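PDB 3VWO: peptidoglycan hydrolase FlgJ, which probably hydrolyses the peptidoglycan layer as a flagellum-specific muramidase, so that the flagellar rod can be assembled in the periplasmic space. Local coordinates for residues A7-A12 with F25-A30. Residues are numbered along the deposited sequence; the frame is centred on the assembly and turned at random.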
loop_
_atom_site.group_PDB
_atom_site.type_symbol
_atom_site.label_atom_id
_atom_site.label_comp_id
_atom_site.label_asym_id
_atom_site.label_seq_id
_atom_site.Cartn_x
_atom_site.Cartn_y
_atom_site.Cartn_z
ATOM N N ALA A 7 1.547 12.245 8.022
ATOM C CA ALA A 7 2.847 11.916 7.449
ATOM C C ALA A 7 2.752 11.411 6.010
ATOM O O ALA A 7 3.712 11.506 5.246
ATOM C CB ALA A 7 3.566 10.890 8.323
ATOM N N THR A 8 1.599 10.871 5.634
ATOM C CA THR A 8 1.506 10.191 4.348
ATOM C C THR A 8 0.761 10.985 3.278
ATOM O O THR A 8 1.087 10.882 2.094
ATOM C CB THR A 8 0.893 8.785 4.491
ATOM O OG1 THR A 8 -0.423 8.887 5.045
ATOM C CG2 THR A 8 1.761 7.926 5.404
ATOM N N TRP A 9 -0.223 11.779 3.689
ATOM C CA TRP A 9 -1.074 12.469 2.701
ATOM C C TRP A 9 -0.321 13.300 1.645
ATOM O O TRP A 9 -0.616 13.179 0.453
ATOM C CB TRP A 9 -2.189 13.294 3.364
ATOM C CG TRP A 9 -3.334 13.595 2.415
ATOM C CD1 TRP A 9 -4.468 12.854 2.239
ATOM C CD2 TRP A 9 -3.438 14.703 1.509
ATOM N NE1 TRP A 9 -5.274 13.433 1.285
ATOM C CE2 TRP A 9 -4.663 14.570 0.824
ATOM C CE3 TRP A 9 -2.616 15.794 1.214
ATOM C CZ2 TRP A 9 -5.084 15.487 -0.139
ATOM C CZ3 TRP A 9 -3.036 16.704 0.260
ATOM C CH2 TRP A 9 -4.259 16.544 -0.406
ATOM N N PRO A 10 0.641 14.144 2.068
ATOM C CA PRO A 10 1.390 14.912 1.062
ATOM C C PRO A 10 2.057 14.038 0.000
ATOM O O PRO A 10 1.926 14.315 -1.190
ATOM C CB PRO A 10 2.459 15.617 1.897
ATOM C CG PRO A 10 1.831 15.790 3.214
ATOM C CD PRO A 10 1.002 14.559 3.436
ATOM N N GLN A 11 2.753 12.989 0.429
ATOM C CA GLN A 11 3.402 12.072 -0.508
ATOM C C GLN A 11 2.388 11.233 -1.279
ATOM O O GLN A 11 2.638 10.822 -2.415
ATOM C CB GLN A 11 4.390 11.167 0.232
ATOM C CG GLN A 11 5.586 11.902 0.827
ATOM C CD GLN A 11 5.249 12.666 2.094
ATOM O OE1 GLN A 11 4.192 12.465 2.693
ATOM N NE2 GLN A 11 6.149 13.554 2.507
ATOM N N ALA A 12 1.239 10.982 -0.669
ATOM C CA ALA A 12 0.186 10.243 -1.346
ATOM C C ALA A 12 -0.348 11.084 -2.502
ATOM O O ALA A 12 -0.637 10.567 -3.581
ATOM C CB ALA A 12 -0.923 9.899 -0.381
ATOM N N PHE A 25 -7.244 7.452 -1.368
ATOM C CA PHE A 25 -7.300 6.040 -1.737
ATOM C C PHE A 25 -5.975 5.386 -1.402
ATOM O O PHE A 25 -5.930 4.257 -0.916
ATOM C CB PHE A 25 -7.533 5.853 -3.240
ATOM C CG PHE A 25 -8.962 6.075 -3.681
ATOM C CD1 PHE A 25 -9.861 6.774 -2.896
ATOM C CD2 PHE A 25 -9.398 5.555 -4.890
ATOM C CE1 PHE A 25 -11.179 6.972 -3.323
ATOM C CE2 PHE A 25 -10.710 5.748 -5.324
ATOM C CZ PHE A 25 -11.599 6.455 -4.537
ATOM N N LEU A 26 -4.890 6.096 -1.696
ATOM C CA LEU A 26 -3.554 5.579 -1.416
ATOM C C LEU A 26 -3.237 5.613 0.088
ATOM O O LEU A 26 -2.582 4.708 0.619
ATOM C CB LEU A 26 -2.507 6.361 -2.199
ATOM C CG LEU A 26 -2.711 6.437 -3.719
ATOM C CD1 LEU A 26 -1.448 6.952 -4.373
ATOM C CD2 LEU A 26 -3.083 5.078 -4.287
ATOM N N VAL A 27 -3.691 6.653 0.777
ATOM C CA VAL A 27 -3.539 6.683 2.240
ATOM C C VAL A 27 -4.302 5.523 2.872
ATOM O O VAL A 27 -3.805 4.851 3.778
ATOM C CB VAL A 27 -4.047 8.004 2.836
ATOM C CG1 VAL A 27 -3.987 7.962 4.370
ATOM C CG2 VAL A 27 -3.235 9.168 2.296
ATOM N N ALA A 28 -5.515 5.285 2.389
ATOM C CA ALA A 28 -6.326 4.174 2.888
ATOM C C ALA A 28 -5.652 2.821 2.663
ATOM O O ALA A 28 -5.673 1.951 3.540
ATOM C CB ALA A 28 -7.702 4.194 2.236
ATOM N N GLN A 29 -5.060 2.635 1.487
ATOM C CA GLN A 29 -4.427 1.366 1.175
ATOM C C GLN A 29 -3.210 1.170 2.067
ATOM O O GLN A 29 -2.972 0.077 2.568
ATOM C CB GLN A 29 -4.001 1.284 -0.296
ATOM C CG GLN A 29 -3.497 -0.107 -0.673
ATOM C CD GLN A 29 -3.213 -0.265 -2.155
ATOM O OE1 GLN A 29 -3.218 0.708 -2.914
ATOM N NE2 GLN A 29 -2.965 -1.503 -2.574
ATOM N N ALA A 30 -2.448 2.238 2.262
ATOM C CA ALA A 30 -1.294 2.183 3.157
ATOM C C ALA A 30 -1.744 1.878 4.590
ATOM O O ALA A 30 -1.085 1.116 5.324
ATOM C CB ALA A 30 -0.534 3.490 3.100
#
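V27 of helix 23-34 wedges its two methyl groups among T8, W9 and A12 of helix 2-19, pairing the first two helices of the lysozyme-like glycoside hydrolase family 73 domain, the C-terminal part of FlgJ. The two consecutive helices, joined by a short link, cross at 133° between segments 7-12 and 25-30, with the segment axes 9.2 Å apart. Packing is tightest around A12, whose small side chain lets the other helix come near: its CA lies 6.0 Å from that of L26, and its CB touches V27 CG2 at 3.6 Å. L26 adds a flanking contact, CD1 lying 3.8 Å from the carbonyl oxygen A12 O, and F95 of helix 91-104 also packs on A12. The partly exposed W9 marks the looser side. Its CG stands anti to the backbone N (chi1 -160°), and CD1 is the indole atom nearest V27, meeting CG2 obliquely at 3.9 Å. L152 of helix 146-154 borders this indole, H155, from the C-terminal histidine tag, also meets it, and L148 of helix 146-154 touches V27. One turn before A12, the buried T8 hydroxyl is satisfied by a hydrogen bond to F4 O of its own helix. Although polar, T8 OG1 meets V27 as a packing atom, 3.7 Å from CG1.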